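Local atomic coordinates of sulfoquinovosidase (Escherichia coli, PDB entry 5AEG), a protein that hydrolyses the alpha-glycosidic bond of sulfoquinovosyl diacylglycerides and of simple sulfoquinovosides, releasing sulfoquinovose as a source of carbon and sulfur. Residues A[393-398]-A[438-443]; A[519-524]-A[544-549]; A[528-533]-A[559-564]; A[610-615]-A[666-671]. All blocks are in the same frame, centred on the assembly; numbering follows the deposited sequence.

How the contacts relate
Contacts 1, 2 and 3 belong to the TIM-barrel domain of this family 31 glycoside hydrolase, and contact 4 joins the loop entering strand 613-615 of the C-terminal sheet to the turn that leads into helix 669-673. Contact 1 comes first, pairing helices 380-395 and 422-444, and its centre is 28 Å or more from that of every other contact. Contacts 2 and 3 alternate along the chain: both use helix 518-528 or the turn leaving it, then the approach to helix 552-567 or that helix, with centres 15 Å apart. Contacts 3 and 4, again 15 Å between centres, touch where Phe530 CB lies 3.9 Å from Val615 CG2, so the two domains meet there.

Contact 1 (A[393-398]-A[438-443])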
loop_
_atom_site.group_PDB
_atom_site.type_symbol
_atom_site.label_atom_id
_atom_site.label_comp_id
_atom_site.label_asym_id
_atom_site.label_seq_id
_atom_site.Cartn_x
_atom_site.Cartn_y
_atom_site.Cartn_z
ATOM N N ASN A 393 -23.404 -5.284 -11.027
ATOM C CA ASN A 393 -22.663 -5.603 -12.221
ATOM C C ASN A 393 -21.480 -6.600 -12.029
ATOM O O ASN A 393 -21.066 -7.256 -12.973
ATOM C CB ASN A 393 -22.224 -4.297 -12.902
ATOM C CG ASN A 393 -23.410 -3.463 -13.436
ATOM O OD1 ASN A 393 -24.509 -3.862 -13.343
ATOM N ND2 ASN A 393 -23.154 -2.304 -13.900
ATOM N N MET A 394 -20.994 -6.732 -10.801
ATOM C CA MET A 394 -19.861 -7.644 -10.481
ATOM C C MET A 394 -20.288 -8.745 -9.544
ATOM O O MET A 394 -20.113 -9.917 -9.838
ATOM C CB MET A 394 -18.677 -6.859 -9.920
ATOM C CG MET A 394 -18.432 -5.563 -10.722
ATOM S SD MET A 394 -17.015 -4.487 -10.197
ATOM C CE MET A 394 -15.891 -5.671 -10.720
ATOM N N ILE A 395 -20.842 -8.393 -8.400
ATOM C CA ILE A 395 -21.181 -9.443 -7.419
ATOM C C ILE A 395 -22.292 -10.344 -7.940
ATOM O O ILE A 395 -22.156 -11.557 -7.898
ATOM C CB ILE A 395 -21.615 -8.865 -6.032
ATOM C CG1 ILE A 395 -20.405 -8.119 -5.391
ATOM C CG2 ILE A 395 -22.068 -10.001 -5.130
ATOM C CD1 ILE A 395 -20.638 -7.284 -4.137
ATOM N N GLU A 396 -23.370 -9.746 -8.443
ATOM C CA GLU A 396 -24.466 -10.535 -9.016
ATOM C C GLU A 396 -24.092 -11.275 -10.273
ATOM O O GLU A 396 -24.684 -12.269 -10.518
ATOM C CB GLU A 396 -25.751 -9.694 -9.171
ATOM C CG GLU A 396 -26.413 -9.524 -7.820
ATOM C CD GLU A 396 -27.680 -8.669 -7.853
ATOM O OE1 GLU A 396 -28.322 -8.530 -8.934
ATOM O OE2 GLU A 396 -28.015 -8.123 -6.778
ATOM N N LEU A 397 -23.080 -10.826 -11.040
ATOM C CA LEU A 397 -22.597 -11.561 -12.167
ATOM C C LEU A 397 -21.897 -12.841 -11.712
ATOM O O LEU A 397 -21.710 -13.770 -12.491
ATOM C CB LEU A 397 -21.675 -10.676 -12.982
ATOM C CG LEU A 397 -20.972 -11.243 -14.239
ATOM C CD1 LEU A 397 -21.905 -11.548 -15.370
ATOM C CD2 LEU A 397 -19.942 -10.277 -14.733
ATOM N N GLY A 398 -21.514 -12.918 -10.432
ATOM C CA GLY A 398 -20.766 -14.115 -9.989
ATOM C C GLY A 398 -19.244 -13.920 -9.826
ATOM O O GLY A 398 -18.510 -14.879 -9.577
ATOM N N TYR A 438 -15.730 -2.322 0.228
ATOM C CA TYR A 438 -15.951 -3.099 1.431
ATOM C C TYR A 438 -17.462 -3.156 1.735
ATOM O O TYR A 438 -17.975 -4.205 2.016
ATOM C CB TYR A 438 -15.224 -2.416 2.596
ATOM C CG TYR A 438 -15.420 -3.045 3.905
ATOM C CD1 TYR A 438 -14.620 -4.074 4.310
ATOM C CD2 TYR A 438 -16.481 -2.636 4.753
ATOM C CE1 TYR A 438 -14.824 -4.690 5.541
ATOM C CE2 TYR A 438 -16.684 -3.240 5.987
ATOM C CZ TYR A 438 -15.856 -4.262 6.365
ATOM O OH TYR A 438 -16.061 -4.874 7.577
ATOM N N GLU A 439 -18.152 -2.005 1.634
ATOM C CA GLU A 439 -19.627 -1.959 1.898
ATOM C C GLU A 439 -20.421 -2.752 0.890
ATOM O O GLU A 439 -21.383 -3.455 1.256
ATOM C CB GLU A 439 -20.148 -0.520 2.078
ATOM C CG GLU A 439 -19.693 0.007 3.410
ATOM C CD GLU A 439 -20.137 1.440 3.741
ATOM O OE1 GLU A 439 -20.422 2.253 2.876
ATOM O OE2 GLU A 439 -20.061 1.752 4.921
ATOM N N ALA A 440 -19.962 -2.802 -0.345
ATOM C CA ALA A 440 -20.614 -3.631 -1.310
ATOM C C ALA A 440 -20.609 -5.090 -0.890
ATOM O O ALA A 440 -21.642 -5.779 -0.924
ATOM C CB ALA A 440 -20.007 -3.437 -2.687
ATOM N N LEU A 441 -19.466 -5.550 -0.393
ATOM C CA LEU A 441 -19.371 -6.894 0.137
ATOM C C LEU A 441 -20.164 -7.033 1.463
ATOM O O LEU A 441 -20.828 -8.057 1.702
ATOM C CB LEU A 441 -17.928 -7.364 0.443
ATOM C CG LEU A 441 -17.049 -7.884 -0.742
ATOM C CD1 LEU A 441 -17.013 -6.939 -1.866
ATOM C CD2 LEU A 441 -15.645 -8.183 -0.211
ATOM N N GLU A 442 -20.008 -6.067 2.320
ATOM C CA GLU A 442 -20.716 -6.139 3.628
ATOM C C GLU A 442 -22.245 -6.288 3.368
ATOM O O GLU A 442 -22.881 -7.161 3.924
ATOM C CB GLU A 442 -20.436 -4.908 4.442
ATOM C CG GLU A 442 -20.726 -5.037 5.906
ATOM C CD GLU A 442 -20.508 -3.708 6.643
ATOM O OE1 GLU A 442 -20.434 -2.612 6.006
ATOM O OE2 GLU A 442 -20.358 -3.754 7.875
ATOM N N GLU A 443 -22.774 -5.469 2.478
ATOM C CA GLU A 443 -24.186 -5.443 2.197
ATOM C C GLU A 443 -24.705 -6.677 1.476
ATOM O O GLU A 443 -25.872 -6.888 1.525
ATOM C CB GLU A 443 -24.575 -4.161 1.463
ATOM C CG GLU A 443 -24.376 -2.955 2.360
ATOM C CD GLU A 443 -24.513 -1.646 1.688
ATOM O OE1 GLU A 443 -24.902 -1.589 0.514
ATOM O OE2 GLU A 443 -24.188 -0.627 2.327
#
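Ile395 carries this contact, reaching from near the C-terminal end of helix 380-395 to Ala440 and Leu441 on helix 422-444. Its CB is directed at the partner helix, and CG1 lies anti to the carbonyl carbon (chi1 -65°) with CD1 extended beyond it (chi2 171°), which makes the terminal methyl the foremost atom. That CD1 touches backbone as well as side chains: it sits 3.7 Å from Ala440 O and 4.2 Å from Ala440 CB. The small alanine side chain also points across the interface, and its shortness lets the isoleucine methyl come close to the main chain. Leu441 joins from the flank; its CD1 approaches Ile395 CD1 at 4.3 Å, a methyl-to-methyl meeting. The nearest CA atoms, those of Ile395 and Leu441, are 8.2 Å apart. No hydrogen bond crosses, and only 91 Å² is buried in total, consistent with one methyl group meeting a neighbouring helix. From Ile395 the chain enters a type I beta turn: Gly398 N bonds to Ile395 O at 2.9 Å, and the positive phi of Gly398 (102°) completes a Schellman motif. Charged pairs complete the helix packing, with Glu443 bridged to both Lys387 and Lys391 of helix 380-395. Trp402 of barrel strand 401-404 touches both Ile395 and Leu441, setting the two helices side by side against the parallel barrel.

Contact 2 (A[519-524]-A[544-549])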
loop_
_atom_site.group_PDB
_atom_site.type_symbol
_atom_site.label_atom_id
_atom_site.label_comp_id
_atom_site.label_asym_id
_atom_site.label_seq_id
_atom_site.Cartn_x
_atom_site.Cartn_y
_atom_site.Cartn_z
ATOM N N GLU A 519 13.446 -15.239 -17.170
ATOM C CA GLU A 519 14.145 -15.307 -15.910
ATOM C C GLU A 519 13.443 -14.426 -14.851
ATOM O O GLU A 519 13.254 -14.872 -13.723
ATOM C CB GLU A 519 15.596 -14.894 -16.047
ATOM C CG GLU A 519 16.415 -15.030 -14.787
ATOM C CD GLU A 519 17.749 -14.369 -14.853
ATOM O OE1 GLU A 519 18.117 -13.938 -15.917
ATOM O OE2 GLU A 519 18.481 -14.335 -13.832
ATOM N N LEU A 520 13.060 -13.195 -15.213
ATOM C CA LEU A 520 12.320 -12.299 -14.247
ATOM C C LEU A 520 10.985 -12.907 -13.833
ATOM O O LEU A 520 10.659 -12.929 -12.646
ATOM C CB LEU A 520 12.197 -10.883 -14.819
ATOM C CG LEU A 520 11.538 -9.885 -13.857
ATOM C CD1 LEU A 520 12.414 -9.754 -12.601
ATOM C CD2 LEU A 520 11.413 -8.521 -14.578
ATOM N N LEU A 521 10.201 -13.441 -14.785
ATOM C CA LEU A 521 8.972 -14.044 -14.464
ATOM C C LEU A 521 9.154 -15.184 -13.452
ATOM O O LEU A 521 8.402 -15.294 -12.516
ATOM C CB LEU A 521 8.262 -14.614 -15.711
ATOM C CG LEU A 521 6.863 -15.136 -15.515
ATOM C CD1 LEU A 521 5.889 -13.997 -15.098
ATOM C CD2 LEU A 521 6.319 -15.755 -16.804
ATOM N N LEU A 522 10.110 -16.064 -13.692
ATOM C CA LEU A 522 10.323 -17.242 -12.852
ATOM C C LEU A 522 10.857 -16.885 -11.476
ATOM O O LEU A 522 10.373 -17.437 -10.484
ATOM C CB LEU A 522 11.252 -18.263 -13.552
ATOM C CG LEU A 522 10.745 -18.754 -14.924
ATOM C CD1 LEU A 522 11.499 -20.001 -15.337
ATOM C CD2 LEU A 522 9.289 -19.021 -15.041
ATOM N N ARG A 523 11.777 -15.942 -11.393
ATOM C CA ARG A 523 12.221 -15.458 -10.086
ATOM C C ARG A 523 11.066 -14.765 -9.297
ATOM O O ARG A 523 10.981 -14.874 -8.078
ATOM C CB ARG A 523 13.340 -14.485 -10.272
ATOM C CG ARG A 523 14.653 -15.124 -10.561
ATOM C CD ARG A 523 15.212 -15.919 -9.431
ATOM N NE ARG A 523 16.652 -16.151 -9.691
ATOM C CZ ARG A 523 17.405 -17.069 -9.073
ATOM N NH1 ARG A 523 16.870 -17.829 -8.157
ATOM N NH2 ARG A 523 18.703 -17.197 -9.385
ATOM N N TRP A 524 10.172 -14.052 -10.010
ATOM C CA TRP A 524 9.075 -13.408 -9.356
ATOM C C TRP A 524 8.062 -14.419 -8.875
ATOM O O TRP A 524 7.474 -14.275 -7.794
ATOM C CB TRP A 524 8.399 -12.356 -10.263
ATOM C CG TRP A 524 7.893 -11.161 -9.564
ATOM C CD1 TRP A 524 7.005 -11.090 -8.557
ATOM C CD2 TRP A 524 8.174 -9.828 -9.939
ATOM N NE1 TRP A 524 6.721 -9.778 -8.230
ATOM C CE2 TRP A 524 7.431 -8.970 -9.050
ATOM C CE3 TRP A 524 8.964 -9.280 -10.921
ATOM C CZ2 TRP A 524 7.479 -7.601 -9.117
ATOM C CZ3 TRP A 524 9.051 -7.862 -10.986
ATOM C CH2 TRP A 524 8.311 -7.059 -10.075
ATOM N N ASP A 544 5.168 -7.854 -25.530
ATOM C CA ASP A 544 6.573 -7.648 -25.297
ATOM C C ASP A 544 7.106 -8.454 -24.125
ATOM O O ASP A 544 8.278 -8.448 -23.877
ATOM C CB ASP A 544 6.885 -6.187 -24.980
ATOM C CG ASP A 544 6.752 -5.265 -26.219
ATOM O OD1 ASP A 544 6.606 -5.797 -27.326
ATOM O OD2 ASP A 544 6.797 -4.046 -26.041
ATOM N N ASN A 545 6.238 -9.084 -23.374
ATOM C CA ASN A 545 6.660 -9.734 -22.132
ATOM C C ASN A 545 6.515 -11.250 -22.239
ATOM O O ASN A 545 5.526 -11.751 -22.777
ATOM C CB ASN A 545 5.676 -9.231 -21.018
ATOM C CG ASN A 545 5.926 -7.765 -20.613
ATOM O OD1 ASN A 545 7.019 -7.236 -20.731
ATOM N ND2 ASN A 545 4.904 -7.140 -20.122
ATOM N N TRP A 546 7.397 -11.940 -21.555
ATOM C CA TRP A 546 7.262 -13.406 -21.333
ATOM C C TRP A 546 6.116 -13.655 -20.380
ATOM O O TRP A 546 5.990 -12.939 -19.357
ATOM C CB TRP A 546 8.568 -13.965 -20.787
ATOM C CG TRP A 546 8.649 -15.422 -20.895
ATOM C CD1 TRP A 546 8.275 -16.380 -20.000
ATOM C CD2 TRP A 546 9.063 -16.107 -22.074
ATOM N NE1 TRP A 546 8.498 -17.653 -20.529
ATOM C CE2 TRP A 546 8.981 -17.501 -21.814
ATOM C CE3 TRP A 546 9.521 -15.664 -23.309
ATOM C CZ2 TRP A 546 9.338 -18.470 -22.778
ATOM C CZ3 TRP A 546 9.901 -16.651 -24.295
ATOM C CH2 TRP A 546 9.768 -18.014 -24.013
ATOM N N GLN A 547 5.229 -14.571 -20.750
ATOM C CA GLN A 547 4.074 -14.893 -19.964
ATOM C C GLN A 547 4.090 -16.261 -19.358
ATOM O O GLN A 547 4.957 -17.085 -19.686
ATOM C CB GLN A 547 2.817 -14.746 -20.830
ATOM C CG GLN A 547 2.697 -13.402 -21.548
ATOM C CD GLN A 547 2.567 -12.154 -20.621
ATOM O OE1 GLN A 547 2.346 -12.241 -19.385
ATOM N NE2 GLN A 547 2.623 -10.973 -21.257
ATOM N N PHE A 548 3.117 -16.512 -18.470
ATOM C CA PHE A 548 3.067 -17.783 -17.680
ATOM C C PHE A 548 3.043 -19.074 -18.537
ATOM O O PHE A 548 3.365 -20.144 -18.050
ATOM C CB PHE A 548 1.937 -17.762 -16.685
ATOM C CG PHE A 548 0.559 -17.640 -17.256
ATOM C CD1 PHE A 548 -0.017 -18.692 -17.972
ATOM C CD2 PHE A 548 -0.214 -16.485 -17.010
ATOM C CE1 PHE A 548 -1.315 -18.601 -18.470
ATOM C CE2 PHE A 548 -1.496 -16.376 -17.512
ATOM C CZ PHE A 548 -2.076 -17.433 -18.207
ATOM N N ASP A 549 2.633 -18.925 -19.813
ATOM C CA ASP A 549 2.512 -20.063 -20.739
ATOM C C ASP A 549 3.497 -19.965 -21.875
ATOM O O ASP A 549 3.269 -20.536 -22.939
ATOM C CB ASP A 549 1.068 -20.194 -21.222
ATOM C CG ASP A 549 0.536 -18.921 -21.920
ATOM O OD1 ASP A 549 1.231 -17.854 -21.866
ATOM O OD2 ASP A 549 -0.558 -19.036 -22.514
#
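Leu521 and Trp546 mark the closest backbone approach, their CA atoms 7.1 Å apart, where a turn of helix 518-528 faces an irregular chain running through 544-549. The helix is regular here, with Arg523 N bonded to Glu519 O at 3.0 Å, whereas the facing residues form neither helix nor strand. No hydrogen bond joins the two segments. With CG anti to the backbone N (chi1 -173°) and chi2 of 64° leaving CD2 as the extended branch, Leu521 sends CD2 against the peptide between Gln547 and Phe548, 3.4 Å from Gln547 C and 3.7 Å from Phe548 N. The same methyl meets the indole of Trp546 at its edge, near the ring plane, 3.8 Å from CD1. Polar ends are settled elsewhere: Trp546 NE1 bonds to Thr554 OG1, while Gln547 NE2 bonds to Pro542 O and Gln547 OE1 to Arg516. Phe558 of helix 552-567 packs on both Leu521 and Phe548. The contact therefore fits a helix of the TIM barrel packed against the loop that leads from strand 534-536 to helix 552-567. His537, a substrate-binding residue, follows that strand, its side chain about 7 Å from that of Gln547.

Contact 3 (A[528-533]-A[559-564]); sequences SAFTPM and ARMTTV
Phe530 has CG anti to the carbonyl carbon (chi1 -66°), a torsion that swings the ring from the turn 528-531 toward helix 552-567, where Val564 offers CG1, anti to the backbone N (chi1 170°). Phe530 CZ meets Val564 CG1 at 3.6 Å, the two side chains crossing at a slant. Met561 folds back at chi2 and chi3, and this bent course takes its CE to the edge of the Phe530 ring, near the ring plane and 4.4 Å from CE2. Ala529 adds a methyl contact: its CB points toward the helix and rests 3.6 Å from Met561 O and 4.1 Å from Met561 CB, where the backbones come nearest, the Ala529 and Met561 CA atoms being 6.0 Å apart. The turn is stiffened from within: Thr531 OG1 bonds to Ser528 O at 2.7 Å, in the carbonyl plane and on a lone pair. On the helix, Ala559 O accepts both Thr563 N and Thr563 OG1, from opposite faces of its plane. The turn linking helix 518-528 to strand 534-536 thus packs on helix 552-567 of the TIM-barrel domain, while strand 607-609 of the C-terminal sheet supplies Leu609 against the Phe530 ring and Tyr607, whose OH bonds to Phe530 O. All four touching residues are buried and no hydrogen bond crosses, which implies that direct association rests on apolar packing, with polar bonds shaping each side separately.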
loop_
_atom_site.group_PDB
_atom_site.type_symbol
_atom_site.label_atom_id
_atom_site.label_comp_id
_atom_site.label_asym_id
_atom_site.label_seq_id
_atom_site.Cartn_x
_atom_site.Cartn_y
_atom_site.Cartn_z
ATOM N N SER A 528 6.539 -14.777 -5.065
ATOM C CA SER A 528 5.146 -14.762 -4.788
ATOM C C SER A 528 4.554 -16.032 -4.137
ATOM O O SER A 528 3.573 -15.949 -3.377
ATOM C CB SER A 528 4.313 -14.335 -6.039
ATOM O OG SER A 528 4.631 -12.988 -6.399
ATOM N N ALA A 529 5.165 -17.167 -4.376
ATOM C CA ALA A 529 4.766 -18.413 -3.715
ATOM C C ALA A 529 5.002 -18.373 -2.200
ATOM O O ALA A 529 4.436 -19.205 -1.493
ATOM C CB ALA A 529 5.574 -19.573 -4.308
ATOM N N PHE A 530 5.816 -17.419 -1.730
ATOM C CA PHE A 530 6.012 -17.110 -0.295
ATOM C C PHE A 530 5.378 -15.832 0.206
ATOM O O PHE A 530 5.990 -15.062 0.952
ATOM C CB PHE A 530 7.512 -17.245 0.015
ATOM C CG PHE A 530 7.971 -18.683 -0.126
ATOM C CD1 PHE A 530 7.873 -19.557 0.958
ATOM C CD2 PHE A 530 8.431 -19.166 -1.313
ATOM C CE1 PHE A 530 8.288 -20.872 0.885
ATOM C CE2 PHE A 530 8.813 -20.505 -1.423
ATOM C CZ PHE A 530 8.786 -21.354 -0.301
ATOM N N THR A 531 4.175 -15.580 -0.321
ATOM C CA THR A 531 3.346 -14.426 0.039
ATOM C C THR A 531 1.924 -14.959 0.159
ATOM O O THR A 531 1.667 -16.123 -0.190
ATOM C CB THR A 531 3.410 -13.254 -0.982
ATOM O OG1 THR A 531 2.741 -13.651 -2.172
ATOM C CG2 THR A 531 4.781 -12.850 -1.253
ATOM N N PRO A 532 0.962 -14.142 0.662
ATOM C CA PRO A 532 -0.338 -14.733 0.776
ATOM C C PRO A 532 -1.229 -14.844 -0.492
ATOM O O PRO A 532 -2.394 -15.343 -0.409
ATOM C CB PRO A 532 -1.057 -13.873 1.844
ATOM C CG PRO A 532 -0.372 -12.604 1.836
ATOM C CD PRO A 532 1.101 -12.915 1.477
ATOM N N MET A 533 -0.747 -14.410 -1.649
ATOM C CA MET A 533 -1.597 -14.485 -2.854
ATOM C C MET A 533 -0.687 -14.535 -4.070
ATOM O O MET A 533 0.249 -13.756 -4.141
ATOM C CB MET A 533 -2.564 -13.286 -2.897
ATOM C CG MET A 533 -3.460 -13.279 -4.118
ATOM S SD MET A 533 -4.708 -12.033 -3.922
ATOM C CE MET A 533 -5.360 -12.015 -5.601
ATOM N N ALA A 559 3.809 -24.892 -12.217
ATOM C CA ALA A 559 3.274 -26.124 -11.578
ATOM C C ALA A 559 4.028 -26.376 -10.212
ATOM O O ALA A 559 3.393 -26.518 -9.198
ATOM C CB ALA A 559 3.339 -27.351 -12.508
ATOM N N ARG A 560 5.339 -26.295 -10.222
ATOM C CA ARG A 560 6.155 -26.540 -9.021
ATOM C C ARG A 560 5.876 -25.522 -7.931
ATOM O O ARG A 560 5.583 -25.885 -6.801
ATOM C CB ARG A 560 7.634 -26.549 -9.380
ATOM C CG ARG A 560 8.648 -26.567 -8.185
ATOM C CD ARG A 560 10.091 -26.201 -8.596
ATOM N NE ARG A 560 10.970 -26.089 -7.426
ATOM C CZ ARG A 560 11.385 -27.123 -6.681
ATOM N NH1 ARG A 560 11.090 -28.363 -7.012
ATOM N NH2 ARG A 560 12.123 -26.932 -5.596
ATOM N N MET A 561 5.863 -24.228 -8.288
ATOM C CA MET A 561 5.735 -23.204 -7.236
ATOM C C MET A 561 4.358 -23.000 -6.773
ATOM O O MET A 561 4.166 -22.655 -5.580
ATOM C CB MET A 561 6.423 -21.859 -7.654
ATOM C CG MET A 561 7.874 -22.012 -8.112
ATOM S SD MET A 561 8.935 -23.023 -7.048
ATOM C CE MET A 561 9.041 -21.966 -5.611
ATOM N N THR A 562 3.349 -23.234 -7.626
ATOM C CA THR A 562 1.992 -23.275 -7.114
ATOM C C THR A 562 1.744 -24.478 -6.207
ATOM O O THR A 562 0.904 -24.383 -5.309
ATOM C CB THR A 562 0.885 -23.187 -8.192
ATOM O OG1 THR A 562 0.971 -24.290 -9.103
ATOM C CG2 THR A 562 1.049 -21.895 -8.976
ATOM N N THR A 563 2.452 -25.574 -6.448
ATOM C CA THR A 563 2.343 -26.704 -5.507
ATOM C C THR A 563 3.015 -26.353 -4.186
ATOM O O THR A 563 2.514 -26.721 -3.161
ATOM C CB THR A 563 2.940 -27.966 -6.122
ATOM O OG1 THR A 563 2.230 -28.218 -7.305
ATOM C CG2 THR A 563 2.743 -29.118 -5.246
ATOM N N VAL A 564 4.135 -25.663 -4.240
ATOM C CA VAL A 564 4.776 -25.114 -2.999
ATOM C C VAL A 564 3.715 -24.302 -2.278
ATOM O O VAL A 564 3.435 -24.529 -1.094
ATOM C CB VAL A 564 6.056 -24.372 -3.308
ATOM C CG1 VAL A 564 6.591 -23.603 -2.114
ATOM C CG2 VAL A 564 7.131 -25.372 -3.873
#

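Contact 4 (A[610-615]-A[666-671]); sequences GRDILV and SEWAAL
Two carboxylates, those of Asp612 and Glu667, lie unusually close, with Asp612 OD2 3.8 Å from Glu667 OE1. A water mediates between them, donating to Asp612 OD2 at 2.7 Å and to Glu667 OE1 at 2.5 Å. Asp612 OD2 is also met by Ser666 OG, which donates across the contact at 2.6 Å from above the carboxylate plane, 53° out of it. The serine hydroxyl stands anti to the backbone N (chi1 174°), a torsion that turns it to the aspartate and still lets it accept from Trp668 N at 2.9 Å, forming an ST turn just before helix 669-673. Trp668 presents its ring edge to the same carboxylate, CD1 being 4.1 Å from Asp612 OD2, while its NE1 bonds to Glu574 outside the segments. The other oxygen, Asp612 OD1, forms a salt bridge with Arg663 of strand 660-663. An asparagine here would probably cost Arg663 this salt bridge and weaken the grip on Ser666 OG. The hydroxyl and water donors on OD2 and the positive charge of Arg663 at OD1 probably offset the repulsion from Glu667, and the cluster ties the loop before strand 613-615 to the ST turn before helix 669-673.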
loop_
_atom_site.group_PDB
_atom_site.type_symbol
_atom_site.label_atom_id
_atom_site.label_comp_id
_atom_site.label_asym_id
_atom_site.label_seq_id
_atom_site.Cartn_x
_atom_site.Cartn_y
_atom_site.Cartn_z
ATOM N N GLY A 610 4.857 -15.468 8.251
ATOM C CA GLY A 610 4.431 -15.913 9.597
ATOM C C GLY A 610 5.656 -15.862 10.526
ATOM O O GLY A 610 6.606 -15.116 10.298
ATOM N N ARG A 611 5.599 -16.655 11.601
ATOM C CA ARG A 611 6.700 -16.745 12.558
ATOM C C ARG A 611 7.938 -17.542 12.119
ATOM O O ARG A 611 9.066 -17.194 12.518
ATOM C CB ARG A 611 6.142 -17.361 13.858
ATOM C CG ARG A 611 7.106 -17.542 15.016
ATOM C CD ARG A 611 7.669 -16.290 15.585
ATOM N NE ARG A 611 8.782 -16.520 16.583
ATOM C CZ ARG A 611 10.085 -16.582 16.266
ATOM N NH1 ARG A 611 10.555 -16.445 14.955
ATOM N NH2 ARG A 611 10.948 -16.774 17.248
ATOM N N ASP A 612 7.748 -18.591 11.304
ATOM C CA ASP A 612 8.738 -19.688 11.231
ATOM C C ASP A 612 9.459 -19.814 9.894
ATOM O O ASP A 612 10.317 -20.686 9.737
ATOM C CB ASP A 612 7.997 -21.000 11.561
ATOM C CG ASP A 612 7.550 -21.102 13.035
ATOM O OD1 ASP A 612 8.170 -20.445 13.826
ATOM O OD2 ASP A 612 6.563 -21.782 13.342
ATOM N N ILE A 613 9.110 -18.983 8.887
ATOM C CA ILE A 613 9.829 -19.063 7.604
ATOM C C ILE A 613 10.516 -17.749 7.351
ATOM O O ILE A 613 9.901 -16.674 7.517
ATOM C CB ILE A 613 8.839 -19.326 6.445
ATOM C CG1 ILE A 613 8.204 -20.690 6.623
ATOM C CG2 ILE A 613 9.592 -19.255 5.103
ATOM C CD1 ILE A 613 7.099 -21.049 5.648
ATOM N N LEU A 614 11.775 -17.792 6.936
ATOM C CA LEU A 614 12.511 -16.623 6.587
ATOM C C LEU A 614 12.703 -16.651 5.077
ATOM O O LEU A 614 13.198 -17.666 4.520
ATOM C CB LEU A 614 13.827 -16.570 7.319
ATOM C CG LEU A 614 14.772 -15.347 7.102
ATOM C CD1 LEU A 614 15.607 -15.104 8.351
ATOM C CD2 LEU A 614 15.660 -15.421 5.906
ATOM N N VAL A 615 12.429 -15.516 4.410
ATOM C CA VAL A 615 12.511 -15.446 2.899
ATOM C C VAL A 615 13.412 -14.299 2.482
ATOM O O VAL A 615 13.236 -13.143 2.957
ATOM C CB VAL A 615 11.137 -15.279 2.224
ATOM C CG1 VAL A 615 11.200 -15.362 0.676
ATOM C CG2 VAL A 615 10.100 -16.226 2.790
ATOM N N SER A 666 9.863 -25.203 14.705
ATOM C CA SER A 666 8.485 -24.890 14.437
ATOM C C SER A 666 7.615 -26.113 14.623
ATOM O O SER A 666 7.972 -27.235 14.197
ATOM C CB SER A 666 8.345 -24.443 12.939
ATOM O OG SER A 666 6.998 -24.269 12.658
ATOM N N GLU A 667 6.425 -25.896 15.105
ATOM C CA GLU A 667 5.445 -26.969 15.159
ATOM C C GLU A 667 4.988 -27.390 13.806
ATOM O O GLU A 667 4.436 -28.441 13.662
ATOM C CB GLU A 667 4.267 -26.624 16.073
ATOM C CG GLU A 667 3.298 -25.552 15.596
ATOM C CD GLU A 667 3.741 -24.092 15.917
ATOM O OE1 GLU A 667 4.964 -23.783 16.099
ATOM O OE2 GLU A 667 2.824 -23.247 15.956
ATOM N N TRP A 668 5.254 -26.582 12.770
ATOM C CA TRP A 668 4.989 -26.913 11.358
ATOM C C TRP A 668 6.171 -27.547 10.590
ATOM O O TRP A 668 6.126 -27.679 9.333
ATOM C CB TRP A 668 4.641 -25.565 10.619
ATOM C CG TRP A 668 3.369 -24.916 11.132
ATOM C CD1 TRP A 668 3.260 -23.840 12.026
ATOM C CD2 TRP A 668 2.072 -25.217 10.728
ATOM N NE1 TRP A 668 1.955 -23.508 12.204
ATOM C CE2 TRP A 668 1.205 -24.350 11.417
ATOM C CE3 TRP A 668 1.526 -26.163 9.854
ATOM C CZ2 TRP A 668 -0.117 -24.380 11.220
ATOM C CZ3 TRP A 668 0.167 -26.188 9.698
ATOM C CH2 TRP A 668 -0.621 -25.301 10.353
ATOM N N ALA A 669 7.228 -27.948 11.308
ATOM C CA ALA A 669 8.432 -28.440 10.657
ATOM C C ALA A 669 8.199 -29.626 9.745
ATOM O O ALA A 669 8.849 -29.714 8.715
ATOM C CB ALA A 669 9.538 -28.799 11.636
ATOM N N ALA A 670 7.304 -30.534 10.100
ATOM C CA ALA A 670 7.051 -31.655 9.210
ATOM C C ALA A 670 6.432 -31.158 7.867
ATOM O O ALA A 670 6.811 -31.632 6.819
ATOM C CB ALA A 670 6.157 -32.674 9.835
ATOM N N LEU A 671 5.511 -30.195 7.907
ATOM C CA LEU A 671 4.939 -29.612 6.635
ATOM C C LEU A 671 6.112 -29.014 5.822
ATOM O O LEU A 671 6.242 -29.280 4.674
ATOM C CB LEU A 671 3.900 -28.541 6.925
ATOM C CG LEU A 671 3.193 -27.956 5.681
ATOM C CD1 LEU A 671 2.403 -29.025 4.958
ATOM C CD2 LEU A 671 2.292 -26.894 6.162
HETATM O O HOH W 1 6.259 -21.657 15.974
#